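Local structure of antigen 43 (Escherichia coli, 4KH3) at residues Gln108-Gly113 / Gly125-Lys130; Gly114-Thr119 / Gly133-Thr138; Gln72-Gly77 / Gly89-Asn94; Thr100-Arg105 / Thr119-Asp124. The protein mediates self-association of Escherichia coli cells, acting as an autotransporter adhesin whose elongated alpha domain promotes Velcro-like clumping and probably biofilm formation. One frame throughout, in Å; residues are numbered along the deposited sequence.

Interaction 1: Gln108-Gly113 / Gly125-Lys130; sequences QWVHGG and GYQTIK
Gln108 and Gln127 stand one above the other on successive coils of a parallel beta-helix, the solenoid fold expected for the pectate-lyase-like family to which this stalk region belongs. The backbones come first. Strands 108-110 and 126-129 run parallel with their axes 4.8 Å apart, and four hydrogen bonds alternate between them. Gln108 is gripped at both ends, its N reaching Tyr126 O and its O receiving Thr128 N; Val110 is held likewise, its N giving a bond of 2.8 Å to Thr128 O and its O accepting from Lys130 N.

A side-chain amide hydrogen bond forms the second element. Both glutamine chains are extended and point the same way into the interior, with their amide planes 21° apart. Gln127 NE2 donates to Gln108 OE1 over 2.8 Å; the acceptor lies near the amide plane of Gln127, while NE2 is tilted from the carbonyl plane of Gln108. Gln108 OE1 also accepts from Thr119, while Gln108 NE2 passes the pattern on to Gln91 and Gln127 OE1 passes it to Gln157. Buried polar groups are thus satisfied by repetition from coil to coil.

Apolar contacts complete the interface. On the interior face Val110 CG2 meets Ile129 CG1 at 4.2 Å and lies equally close to the aliphatic part of Gln127. The outer face carries Trp109 and Thr128, and beyond the strands the imidazole of His111 flanks the Lys130 chain while its NE2 binds a malonate ion, probably from the crystallisation liquor. The indole meets its neighbour through one carbon, Trp109 CD1, 3.7 Å from Thr128 OG1.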
loop_
_atom_site.group_PDB
_atom_site.type_symbol
_atom_site.label_atom_id
_atom_site.label_comp_id
_atom_site.label_asym_id
_atom_site.label_seq_id
_atom_site.Cartn_x
_atom_site.Cartn_y
_atom_site.Cartn_z
ATOM N N GLN A 108 -10.977 -29.331 -1.521
ATOM C CA GLN A 108 -10.110 -30.263 -2.206
ATOM C C GLN A 108 -8.792 -30.284 -1.466
ATOM O O GLN A 108 -8.125 -29.252 -1.369
ATOM C CB GLN A 108 -9.880 -29.818 -3.648
ATOM C CG GLN A 108 -8.956 -30.724 -4.453
ATOM C CD GLN A 108 -8.862 -30.281 -5.899
ATOM O OE1 GLN A 108 -8.522 -29.135 -6.185
ATOM N NE2 GLN A 108 -9.199 -31.176 -6.817
ATOM N N TRP A 109 -8.436 -31.447 -0.924
ATOM C CA TRP A 109 -7.154 -31.619 -0.265
ATOM C C TRP A 109 -6.227 -32.367 -1.193
ATOM O O TRP A 109 -6.452 -33.541 -1.500
ATOM C CB TRP A 109 -7.295 -32.391 1.051
ATOM C CG TRP A 109 -8.334 -31.827 1.965
ATOM C CD1 TRP A 109 -8.176 -30.807 2.856
ATOM C CD2 TRP A 109 -9.701 -32.253 2.079
ATOM N NE1 TRP A 109 -9.362 -30.571 3.519
ATOM C CE2 TRP A 109 -10.305 -31.439 3.060
ATOM C CE3 TRP A 109 -10.455 -33.245 1.458
ATOM C CZ2 TRP A 109 -11.640 -31.596 3.428
ATOM C CZ3 TRP A 109 -11.784 -33.393 1.824
ATOM C CH2 TRP A 109 -12.362 -32.572 2.802
ATOM N N VAL A 110 -5.181 -31.680 -1.643
ATOM C CA VAL A 110 -4.200 -32.272 -2.539
ATOM C C VAL A 110 -3.051 -32.834 -1.722
ATOM O O VAL A 110 -2.213 -32.074 -1.222
ATOM C CB VAL A 110 -3.627 -31.229 -3.512
ATOM C CG1 VAL A 110 -2.819 -31.919 -4.601
ATOM C CG2 VAL A 110 -4.745 -30.392 -4.108
ATOM N N HIS A 111 -3.011 -34.158 -1.590
ATOM C CA HIS A 111 -1.982 -34.815 -0.789
ATOM C C HIS A 111 -0.689 -35.014 -1.571
ATOM O O HIS A 111 -0.641 -34.755 -2.782
ATOM C CB HIS A 111 -2.514 -36.148 -0.234
ATOM C CG HIS A 111 -3.691 -35.980 0.677
ATOM N ND1 HIS A 111 -3.574 -35.527 1.974
ATOM C CD2 HIS A 111 -5.021 -36.143 0.459
ATOM C CE1 HIS A 111 -4.775 -35.443 2.522
ATOM N NE2 HIS A 111 -5.666 -35.807 1.623
ATOM N N GLY A 112 0.354 -35.460 -0.877
ATOM C CA GLY A 112 1.615 -35.823 -1.505
ATOM C C GLY A 112 1.433 -36.716 -2.721
ATOM O O GLY A 112 0.797 -37.767 -2.638
ATOM N N GLY A 113 1.972 -36.286 -3.859
ATOM C CA GLY A 113 1.834 -37.038 -5.095
ATOM C C GLY A 113 0.576 -36.756 -5.887
ATOM O O GLY A 113 0.487 -37.088 -7.067
ATOM N N GLY A 125 -15.037 -21.731 -1.359
ATOM C CA GLY A 125 -14.324 -22.965 -1.617
ATOM C C GLY A 125 -12.912 -22.888 -1.055
ATOM O O GLY A 125 -12.386 -21.811 -0.756
ATOM N N TYR A 126 -12.284 -24.046 -0.922
ATOM C CA TYR A 126 -11.011 -24.144 -0.244
ATOM C C TYR A 126 -10.197 -25.273 -0.844
ATOM O O TYR A 126 -10.592 -26.438 -0.778
ATOM C CB TYR A 126 -11.262 -24.425 1.237
ATOM C CG TYR A 126 -10.028 -24.389 2.090
ATOM C CD1 TYR A 126 -9.223 -23.267 2.111
ATOM C CD2 TYR A 126 -9.674 -25.467 2.891
ATOM C CE1 TYR A 126 -8.110 -23.206 2.895
ATOM C CE2 TYR A 126 -8.543 -25.418 3.685
ATOM C CZ TYR A 126 -7.759 -24.279 3.676
ATOM O OH TYR A 126 -6.624 -24.199 4.462
ATOM N N GLN A 127 -9.074 -24.929 -1.460
ATOM C CA GLN A 127 -8.140 -25.938 -1.922
ATOM C C GLN A 127 -6.864 -25.833 -1.095
ATOM O O GLN A 127 -6.260 -24.746 -0.992
ATOM C CB GLN A 127 -7.835 -25.772 -3.407
ATOM C CG GLN A 127 -6.836 -26.809 -3.961
ATOM C CD GLN A 127 -6.236 -26.383 -5.290
ATOM O OE1 GLN A 127 -5.541 -25.369 -5.364
ATOM N NE2 GLN A 127 -6.503 -27.151 -6.347
ATOM N N THR A 128 -6.481 -26.959 -0.489
ATOM C CA THR A 128 -5.266 -27.054 0.317
ATOM C C THR A 128 -4.302 -27.959 -0.399
ATOM O O THR A 128 -4.637 -29.109 -0.691
ATOM C CB THR A 128 -5.506 -27.769 1.674
ATOM O OG1 THR A 128 -6.796 -27.451 2.193
ATOM C CG2 THR A 128 -4.444 -27.398 2.664
ATOM N N ILE A 129 -3.098 -27.469 -0.652
ATOM C CA ILE A 129 -2.075 -28.299 -1.262
ATOM C C ILE A 129 -1.066 -28.661 -0.203
ATOM O O ILE A 129 -0.299 -27.811 0.236
ATOM C CB ILE A 129 -1.350 -27.559 -2.380
ATOM C CG1 ILE A 129 -2.354 -27.001 -3.392
ATOM C CG2 ILE A 129 -0.343 -28.478 -3.063
ATOM C CD1 ILE A 129 -1.773 -25.907 -4.214
ATOM N N LYS A 130 -1.060 -29.927 0.205
ATOM C CA LYS A 130 -0.143 -30.370 1.252
ATOM C C LYS A 130 1.239 -30.535 0.666
ATOM O O LYS A 130 1.407 -30.447 -0.553
ATOM C CB LYS A 130 -0.593 -31.703 1.865
ATOM C CG LYS A 130 -2.110 -31.892 1.969
ATOM C CD LYS A 130 -2.767 -30.875 2.898
ATOM C CE LYS A 130 -2.118 -30.833 4.277
ATOM N NZ LYS A 130 -2.730 -29.760 5.133
#

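Interaction 2: Gly114-Thr119 / Gly133-Thr138; sequences GKAAGT and GLATGT
Lys115-Ala117 and Leu134-Thr136 run parallel, 11° apart, joined by four backbone hydrogen bonds that begin at Gly114 O to Leu134 N and finish with Gly118 N to Thr136 O at 2.7 Å. On the outer face the Lys115 chain is fully extended, CG anti to the backbone N, and lies alongside Leu134 pointing the same way; its CG and CD each rest 3.9 Å from Leu134 CD2. Further along, Thr136 turns its hydroxyl between the backbone N and carbonyl carbon (chi1 63°), which sets OG1 3.4 Å from Ala117 CB. Within the strands the interior face carries Ala116 CB and Ala135 CB, 4.4 Å apart; Ala116 packs on Gln108 and Val110, Ala135 on Ile129.

Past the strands, Gly118 and Gly137 adopt positive phi in register and bend both coils. A water bridges the corner: it donates to Ala116 O at 2.7 Å, accepts from Thr119 N at 3.1 Å and is hydrogen-bonded to Thr138 OG1 at 2.8 Å. Thr138 CG2 also sits 3.3 Å from Thr119 O. Parallel strands stacked in register, with matching glycine turns between them, are consistent with successive coils of a parallel beta-helix.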
loop_
_atom_site.group_PDB
_atom_site.type_symbol
_atom_site.label_atom_id
_atom_site.label_comp_id
_atom_site.label_asym_id
_atom_site.label_seq_id
_atom_site.Cartn_x
_atom_site.Cartn_y
_atom_site.Cartn_z
ATOM N N GLY A 114 -0.403 -36.141 -5.235
ATOM C CA GLY A 114 -1.625 -35.744 -5.898
ATOM C C GLY A 114 -1.421 -34.543 -6.798
ATOM O O GLY A 114 -0.517 -33.720 -6.583
ATOM N N LYS A 115 -2.266 -34.442 -7.821
ATOM C CA LYS A 115 -2.196 -33.329 -8.763
ATOM C C LYS A 115 -3.579 -32.790 -9.150
ATOM O O LYS A 115 -4.377 -33.493 -9.773
ATOM C CB LYS A 115 -1.412 -33.744 -10.008
ATOM C CG LYS A 115 -1.384 -32.670 -11.081
ATOM C CD LYS A 115 -0.562 -33.110 -12.280
ATOM C CE LYS A 115 -0.536 -32.028 -13.346
ATOM N NZ LYS A 115 0.379 -32.401 -14.470
ATOM N N ALA A 116 -3.848 -31.543 -8.766
ATOM C CA ALA A 116 -5.080 -30.848 -9.142
ATOM C C ALA A 116 -4.838 -29.874 -10.287
ATOM O O ALA A 116 -4.165 -28.845 -10.118
ATOM C CB ALA A 116 -5.663 -30.087 -7.952
ATOM N N ALA A 117 -5.407 -30.190 -11.446
ATOM C CA ALA A 117 -5.251 -29.346 -12.617
ATOM C C ALA A 117 -6.554 -28.611 -12.930
ATOM O O ALA A 117 -7.612 -29.229 -13.048
ATOM C CB ALA A 117 -4.800 -30.181 -13.794
ATOM N N GLY A 118 -6.486 -27.289 -13.056
ATOM C CA GLY A 118 -7.672 -26.516 -13.407
ATOM C C GLY A 118 -8.816 -26.451 -12.391
ATOM O O GLY A 118 -9.987 -26.378 -12.772
ATOM N N THR A 119 -8.497 -26.455 -11.096
ATOM C CA THR A 119 -9.523 -26.237 -10.079
ATOM C C THR A 119 -9.964 -24.771 -10.091
ATOM O O THR A 119 -9.135 -23.855 -10.105
ATOM C CB THR A 119 -9.031 -26.607 -8.652
ATOM O OG1 THR A 119 -8.718 -28.001 -8.587
ATOM C CG2 THR A 119 -10.110 -26.293 -7.624
ATOM N N GLY A 133 2.231 -31.967 -2.725
ATOM C CA GLY A 133 1.040 -31.830 -3.544
ATOM C C GLY A 133 1.307 -30.868 -4.690
ATOM O O GLY A 133 2.218 -30.045 -4.592
ATOM N N LEU A 134 0.529 -30.965 -5.766
ATOM C CA LEU A 134 0.695 -30.054 -6.904
ATOM C C LEU A 134 -0.647 -29.552 -7.425
ATOM O O LEU A 134 -1.604 -30.329 -7.589
ATOM C CB LEU A 134 1.496 -30.715 -8.047
ATOM C CG LEU A 134 1.585 -29.966 -9.390
ATOM C CD1 LEU A 134 2.444 -28.700 -9.309
ATOM C CD2 LEU A 134 2.075 -30.861 -10.528
ATOM N N ALA A 135 -0.719 -28.248 -7.680
ATOM C CA ALA A 135 -1.869 -27.679 -8.387
ATOM C C ALA A 135 -1.409 -26.874 -9.606
ATOM O O ALA A 135 -0.493 -26.045 -9.519
ATOM C CB ALA A 135 -2.700 -26.816 -7.474
ATOM N N THR A 136 -2.044 -27.116 -10.747
ATOM C CA THR A 136 -1.756 -26.310 -11.916
ATOM C C THR A 136 -3.040 -25.660 -12.414
ATOM O O THR A 136 -4.127 -26.216 -12.260
ATOM C CB THR A 136 -1.158 -27.153 -13.057
ATOM O OG1 THR A 136 -2.121 -28.122 -13.480
ATOM C CG2 THR A 136 0.098 -27.881 -12.604
ATOM N N GLY A 137 -2.906 -24.496 -13.043
ATOM C CA GLY A 137 -4.033 -23.837 -13.667
ATOM C C GLY A 137 -5.144 -23.496 -12.694
ATOM O O GLY A 137 -6.309 -23.479 -13.071
ATOM N N THR A 138 -4.802 -23.216 -11.440
ATOM C CA THR A 138 -5.839 -22.911 -10.474
ATOM C C THR A 138 -6.369 -21.505 -10.705
ATOM O O THR A 138 -5.601 -20.565 -10.897
ATOM C CB THR A 138 -5.370 -23.063 -9.013
ATOM O OG1 THR A 138 -4.586 -24.255 -8.873
ATOM C CG2 THR A 138 -6.583 -23.139 -8.079
HETATM O O HOH W 1 -5.753 -26.740 -9.620
#

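Interaction 3: Gln72-Gly77 / Gly89-Asn94; sequences QIVQAG and GGQSLN
Gln72 and Gln91 both hold CG anti to the backbone N (chi1 -175° and 167°) and continue extended beyond it, which carries two amides side by side into the interior of the parallel beta-helix. There Gln91 NE2 donates to Gln72 OE1 at 2.8 Å in an almost straight bond, 179° at the hydrogen. The acceptor lies in the amide plane of Gln91, whereas the donor is tilted from the carbonyl plane of Gln72. Neither amide ends the series: Gln72 NE2 bonds to Gln53 on the preceding coil, and Gln91 OE1 accepts from Gln108 on the next.

Val74 and Leu93 share this inward face. Leu93 likewise carries CG anti to its N, and its CD1 leans across to within 3.7 Å of Val74 CB. Val74 CG2 reaches the flank of the neighbouring amide, 4.0 Å from Gln91 NE2, so that the apolar pair packs against the polar one. On the other face Ile73 accompanies Ser92, whose hydroxyl binds a malonate ion, probably a crystallisation component.

Backbone bonds knit the strands in the alternating parallel pattern, Gln72 taking part through its N to Gly90 O and its O to Ser92 N. Val74 repeats this with Ser92 O and with Asn94 N, the latter at 2.7 Å. The matching then slips: four residues separate strand 71-74 from 79-81, but two suffice between 93 and 96. The CA of Asn94 lies nearest that of Ala76 rather than Gln75, consistent with the differing turn lengths, and the longer turn touches the shorter where Ala76 CA lies 3.5 Å from Asn94 O.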
loop_
_atom_site.group_PDB
_atom_site.type_symbol
_atom_site.label_atom_id
_atom_site.label_comp_id
_atom_site.label_asym_id
_atom_site.label_seq_id
_atom_site.Cartn_x
_atom_site.Cartn_y
_atom_site.Cartn_z
ATOM N N GLN A 72 -15.211 -37.710 -1.933
ATOM C CA GLN A 72 -14.616 -38.456 -3.039
ATOM C C GLN A 72 -13.133 -38.673 -2.748
ATOM O O GLN A 72 -12.400 -37.724 -2.463
ATOM C CB GLN A 72 -14.794 -37.727 -4.374
ATOM C CG GLN A 72 -14.297 -38.528 -5.601
ATOM C CD GLN A 72 -14.244 -37.689 -6.876
ATOM O OE1 GLN A 72 -13.715 -36.579 -6.869
ATOM N NE2 GLN A 72 -14.794 -38.217 -7.973
ATOM N N ILE A 73 -12.690 -39.923 -2.809
ATOM C CA ILE A 73 -11.294 -40.223 -2.532
ATOM C C ILE A 73 -10.620 -40.693 -3.804
ATOM O O ILE A 73 -10.909 -41.773 -4.319
ATOM C CB ILE A 73 -11.112 -41.281 -1.429
ATOM C CG1 ILE A 73 -11.914 -40.910 -0.177
ATOM C CG2 ILE A 73 -9.638 -41.444 -1.096
ATOM C CD1 ILE A 73 -13.291 -41.559 -0.104
ATOM N N VAL A 74 -9.731 -39.855 -4.321
ATOM C CA VAL A 74 -9.056 -40.171 -5.556
ATOM C C VAL A 74 -7.692 -40.674 -5.190
ATOM O O VAL A 74 -6.828 -39.909 -4.753
ATOM C CB VAL A 74 -8.951 -38.957 -6.472
ATOM C CG1 VAL A 74 -8.188 -39.314 -7.738
ATOM C CG2 VAL A 74 -10.336 -38.451 -6.804
ATOM N N GLN A 75 -7.509 -41.975 -5.347
ATOM C CA GLN A 75 -6.285 -42.618 -4.906
ATOM C C GLN A 75 -5.198 -42.474 -5.949
ATOM O O GLN A 75 -5.474 -42.153 -7.111
ATOM C CB GLN A 75 -6.562 -44.087 -4.598
ATOM C CG GLN A 75 -7.718 -44.249 -3.627
ATOM C CD GLN A 75 -7.527 -45.386 -2.643
ATOM O OE1 GLN A 75 -7.769 -46.553 -2.969
ATOM N NE2 GLN A 75 -7.096 -45.049 -1.427
ATOM N N ALA A 76 -3.960 -42.701 -5.533
ATOM C CA ALA A 76 -2.855 -42.666 -6.472
ATOM C C ALA A 76 -3.178 -43.575 -7.659
ATOM O O ALA A 76 -3.665 -44.691 -7.478
ATOM C CB ALA A 76 -1.577 -43.086 -5.786
ATOM N N GLY A 77 -2.959 -43.069 -8.867
ATOM C CA GLY A 77 -3.286 -43.793 -10.079
ATOM C C GLY A 77 -4.721 -43.564 -10.518
ATOM O O GLY A 77 -5.121 -43.940 -11.628
ATOM N N GLY A 89 -18.697 -30.367 1.088
ATOM C CA GLY A 89 -18.211 -31.650 0.613
ATOM C C GLY A 89 -16.716 -31.580 0.343
ATOM O O GLY A 89 -16.121 -30.493 0.347
ATOM N N GLY A 90 -16.088 -32.727 0.108
ATOM C CA GLY A 90 -14.655 -32.742 -0.066
ATOM C C GLY A 90 -14.158 -33.816 -1.010
ATOM O O GLY A 90 -14.782 -34.868 -1.155
ATOM N N GLN A 91 -13.029 -33.546 -1.659
ATOM C CA GLN A 91 -12.313 -34.578 -2.396
ATOM C C GLN A 91 -10.905 -34.704 -1.834
ATOM O O GLN A 91 -10.193 -33.695 -1.702
ATOM C CB GLN A 91 -12.271 -34.255 -3.890
ATOM C CG GLN A 91 -11.300 -35.097 -4.704
ATOM C CD GLN A 91 -10.898 -34.409 -6.002
ATOM O OE1 GLN A 91 -9.962 -33.605 -6.025
ATOM N NE2 GLN A 91 -11.615 -34.706 -7.084
ATOM N N SER A 92 -10.522 -35.933 -1.477
ATOM C CA SER A 92 -9.177 -36.232 -0.983
ATOM C C SER A 92 -8.338 -36.741 -2.140
ATOM O O SER A 92 -8.614 -37.813 -2.699
ATOM C CB SER A 92 -9.211 -37.298 0.123
ATOM O OG SER A 92 -9.847 -36.811 1.292
ATOM N N LEU A 93 -7.302 -35.991 -2.489
ATOM C CA LEU A 93 -6.637 -36.212 -3.766
ATOM C C LEU A 93 -5.228 -36.758 -3.614
ATOM O O LEU A 93 -4.300 -36.049 -3.178
ATOM C CB LEU A 93 -6.646 -34.917 -4.585
ATOM C CG LEU A 93 -6.066 -34.954 -5.997
ATOM C CD1 LEU A 93 -6.828 -35.919 -6.898
ATOM C CD2 LEU A 93 -6.062 -33.537 -6.584
ATOM N N ASN A 94 -5.073 -38.036 -3.955
ATOM C CA ASN A 94 -3.749 -38.643 -4.035
ATOM C C ASN A 94 -3.412 -38.955 -5.482
ATOM O O ASN A 94 -2.269 -39.248 -5.813
ATOM C CB ASN A 94 -3.653 -39.886 -3.155
ATOM C CG ASN A 94 -3.976 -39.593 -1.703
ATOM O OD1 ASN A 94 -3.127 -39.110 -0.962
ATOM N ND2 ASN A 94 -5.213 -39.876 -1.292
#

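Interaction 4: Thr100-Arg105 / Thr119-Asp124; sequences TTLDNR and TIINQD
Asp103 and Asn122 bring a carboxylate and an amide side by side at a turn of the parallel beta-helix, their planes 12° apart in the Asp103 conformer described. In it Asn122 ND2 donates to Asp103 OD1 at 3.1 Å, with the acceptor close to the amide plane; Asp103 is deposited in two conformers, so this bond is doubtful for the other. Asn122 OD1 accepts from Asn141 on the next coil, which fixes the amide from its other end. Thr101 CG2 touches the same ND2 at 3.7 Å. The amides of Asn104 and Gln123 are turned 30° apart and cross, with Asn104 OD1 against Gln123 CG. Gln123 NE2 bonds instead within its own turn, to Asp124 OD2 at 2.7 Å, coming from above the carboxylate plane through a bent angle of 132°.

The backbones of the same segments pair in parallel. Ile120 N bonds to Thr100 O, Leu102 N to Ile120 O, and Asn122 N to Leu102 O. Residues 104-105 and 123-124 then take positive phi, so the two turns stack in register, with Arg105 CA 3.2 Å from Asp124 O and Arg105 CG packed on Asp124 CB.

Leu102 and Ile121 face the interior. Leu102, its CG anti to the carbonyl carbon, sets that CG 3.9 Å from Thr119 CG2, while CD1 meets Ile121 CG2 more loosely. Thr119 OG1 also bonds to Gln108 OE1, and Thr100 OG1 weakly to Gln108 NE2. The side chains of Thr100 and Thr119 run alongside each other, bridged by a water hydrogen-bonded to Thr100 OG1 at 2.6 Å and donating to Thr119 OG1 at 2.9 Å.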
loop_
_atom_site.group_PDB
_atom_site.type_symbol
_atom_site.label_atom_id
_atom_site.label_comp_id
_atom_site.label_asym_id
_atom_site.label_seq_id
_atom_site.Cartn_x
_atom_site.Cartn_y
_atom_site.Cartn_z
ATOM N N THR A 100 -11.849 -29.471 -11.598
ATOM C CA THR A 100 -12.685 -29.492 -10.421
ATOM C C THR A 100 -13.280 -28.094 -10.187
ATOM O O THR A 100 -12.656 -27.079 -10.506
ATOM C CB THR A 100 -11.839 -29.892 -9.234
ATOM O OG1 THR A 100 -11.141 -31.106 -9.551
ATOM C CG2 THR A 100 -12.697 -30.082 -7.995
ATOM N N THR A 101 -14.499 -28.039 -9.665
ATOM C CA THR A 101 -15.065 -26.770 -9.246
ATOM C C THR A 101 -15.453 -26.840 -7.772
ATOM O O THR A 101 -16.130 -27.769 -7.347
ATOM C CB THR A 101 -16.278 -26.388 -10.090
ATOM O OG1 THR A 101 -15.939 -26.496 -11.482
ATOM C CG2 THR A 101 -16.679 -24.978 -9.791
ATOM N N LEU A 102 -14.997 -25.871 -6.991
ATOM C CA LEU A 102 -15.364 -25.793 -5.588
ATOM C C LEU A 102 -16.275 -24.591 -5.393
ATOM O O LEU A 102 -15.892 -23.458 -5.695
ATOM C CB LEU A 102 -14.117 -25.642 -4.717
ATOM C CG LEU A 102 -12.964 -26.631 -4.917
ATOM C CD1 LEU A 102 -11.822 -26.298 -3.964
ATOM C CD2 LEU A 102 -13.413 -28.060 -4.723
ATOM N N ASP A 103 -17.496 -24.841 -4.933
ATOM C CA ASP A 103 -18.413 -23.759 -4.584
ATOM C C ASP A 103 -18.841 -23.943 -3.129
ATOM O O ASP A 103 -18.787 -25.056 -2.596
ATOM C CB ASP A 103 -19.649 -23.738 -5.499
ATOM C CG ASP A 103 -19.322 -24.046 -6.969
ATOM O OD1 ASP A 103 -18.791 -23.173 -7.698
ATOM O OD2 ASP A 103 -19.635 -25.169 -7.409
ATOM N N ASN A 104 -19.242 -22.849 -2.489
ATOM C CA ASN A 104 -19.819 -22.887 -1.145
ATOM C C ASN A 104 -19.141 -23.794 -0.134
ATOM O O ASN A 104 -19.782 -24.696 0.430
ATOM C CB ASN A 104 -21.303 -23.235 -1.217
ATOM C CG ASN A 104 -22.119 -22.140 -1.864
ATOM O OD1 ASN A 104 -21.747 -20.963 -1.822
ATOM N ND2 ASN A 104 -23.242 -22.517 -2.464
ATOM N N ARG A 105 -17.853 -23.545 0.076
ATOM C CA ARG A 105 -17.051 -24.245 1.082
ATOM C C ARG A 105 -16.683 -25.672 0.689
ATOM O O ARG A 105 -16.214 -26.439 1.518
ATOM C CB ARG A 105 -17.731 -24.215 2.456
ATOM C CG ARG A 105 -18.231 -22.832 2.857
ATOM C CD ARG A 105 -19.227 -22.905 3.993
ATOM N NE ARG A 105 -20.467 -23.573 3.597
ATOM C CZ ARG A 105 -20.768 -24.830 3.915
ATOM N NH1 ARG A 105 -19.917 -25.561 4.638
ATOM N NH2 ARG A 105 -21.917 -25.359 3.506
ATOM N N THR A 119 -8.497 -26.455 -11.096
ATOM C CA THR A 119 -9.523 -26.237 -10.079
ATOM C C THR A 119 -9.964 -24.771 -10.091
ATOM O O THR A 119 -9.135 -23.855 -10.105
ATOM C CB THR A 119 -9.031 -26.607 -8.652
ATOM O OG1 THR A 119 -8.718 -28.001 -8.587
ATOM C CG2 THR A 119 -10.110 -26.293 -7.624
ATOM N N ILE A 120 -11.269 -24.541 -10.103
ATOM C CA ILE A 120 -11.782 -23.190 -9.930
ATOM C C ILE A 120 -12.362 -23.115 -8.526
ATOM O O ILE A 120 -13.169 -23.958 -8.126
ATOM C CB ILE A 120 -12.843 -22.827 -10.974
ATOM C CG1 ILE A 120 -12.227 -22.819 -12.371
ATOM C CG2 ILE A 120 -13.433 -21.449 -10.698
ATOM C CD1 ILE A 120 -13.085 -22.122 -13.377
ATOM N N ILE A 121 -11.908 -22.133 -7.760
ATOM C CA ILE A 121 -12.336 -21.999 -6.385
ATOM C C ILE A 121 -13.282 -20.815 -6.263
ATOM O O ILE A 121 -12.855 -19.656 -6.306
ATOM C CB ILE A 121 -11.150 -21.783 -5.452
ATOM C CG1 ILE A 121 -9.996 -22.741 -5.801
ATOM C CG2 ILE A 121 -11.589 -21.962 -4.002
ATOM C CD1 ILE A 121 -8.728 -22.515 -4.954
ATOM N N ASN A 122 -14.570 -21.111 -6.121
ATOM C CA ASN A 122 -15.579 -20.067 -6.005
ATOM C C ASN A 122 -16.079 -19.953 -4.584
ATOM O O ASN A 122 -15.917 -20.884 -3.797
ATOM C CB ASN A 122 -16.757 -20.368 -6.934
ATOM C CG ASN A 122 -16.368 -20.306 -8.397
ATOM O OD1 ASN A 122 -15.664 -19.394 -8.820
ATOM N ND2 ASN A 122 -16.802 -21.291 -9.172
ATOM N N GLN A 123 -16.666 -18.800 -4.271
ATOM C CA GLN A 123 -17.506 -18.610 -3.085
ATOM C C GLN A 123 -17.150 -19.483 -1.877
ATOM O O GLN A 123 -17.835 -20.465 -1.597
ATOM C CB GLN A 123 -18.976 -18.836 -3.463
ATOM C CG GLN A 123 -19.965 -18.359 -2.410
ATOM C CD GLN A 123 -19.705 -16.930 -2.001
ATOM O OE1 GLN A 123 -20.080 -15.993 -2.708
ATOM N NE2 GLN A 123 -19.035 -16.752 -0.865
ATOM N N ASP A 124 -16.063 -19.136 -1.191
ATOM C CA ASP A 124 -15.645 -19.826 0.034
ATOM C C ASP A 124 -15.164 -21.268 -0.121
ATOM O O ASP A 124 -14.886 -21.942 0.875
ATOM C CB ASP A 124 -16.707 -19.714 1.135
ATOM C CG ASP A 124 -16.860 -18.300 1.633
ATOM O OD1 ASP A 124 -15.878 -17.779 2.196
ATOM O OD2 ASP A 124 -17.947 -17.704 1.441
HETATM O O HOH W 2 -9.013 -30.032 -10.624
#

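In the fold
From the N terminus, interaction 3 comes first: 89-94 returns to 72-77 and closes one coil before any other contact opens. The remaining three overlap. Segments 100-105, 108-113 and 114-119 open interactions 4, 1 and 2 in turn, and 119-124, 125-130 and 133-138 close them in the same order, so each crosses the others and none lies within another. Interactions 3 and 1 belong to one run of stacked strands, while interactions 2 and 4 belong to the others, so that coil is laid on coil. Interactions 2 and 4 share Thr119, whose hydroxyl also reaches the glutamine layer of interaction 1. Strands 90-93 and 107-110 are neighbours, joining interaction 3 to interaction 1.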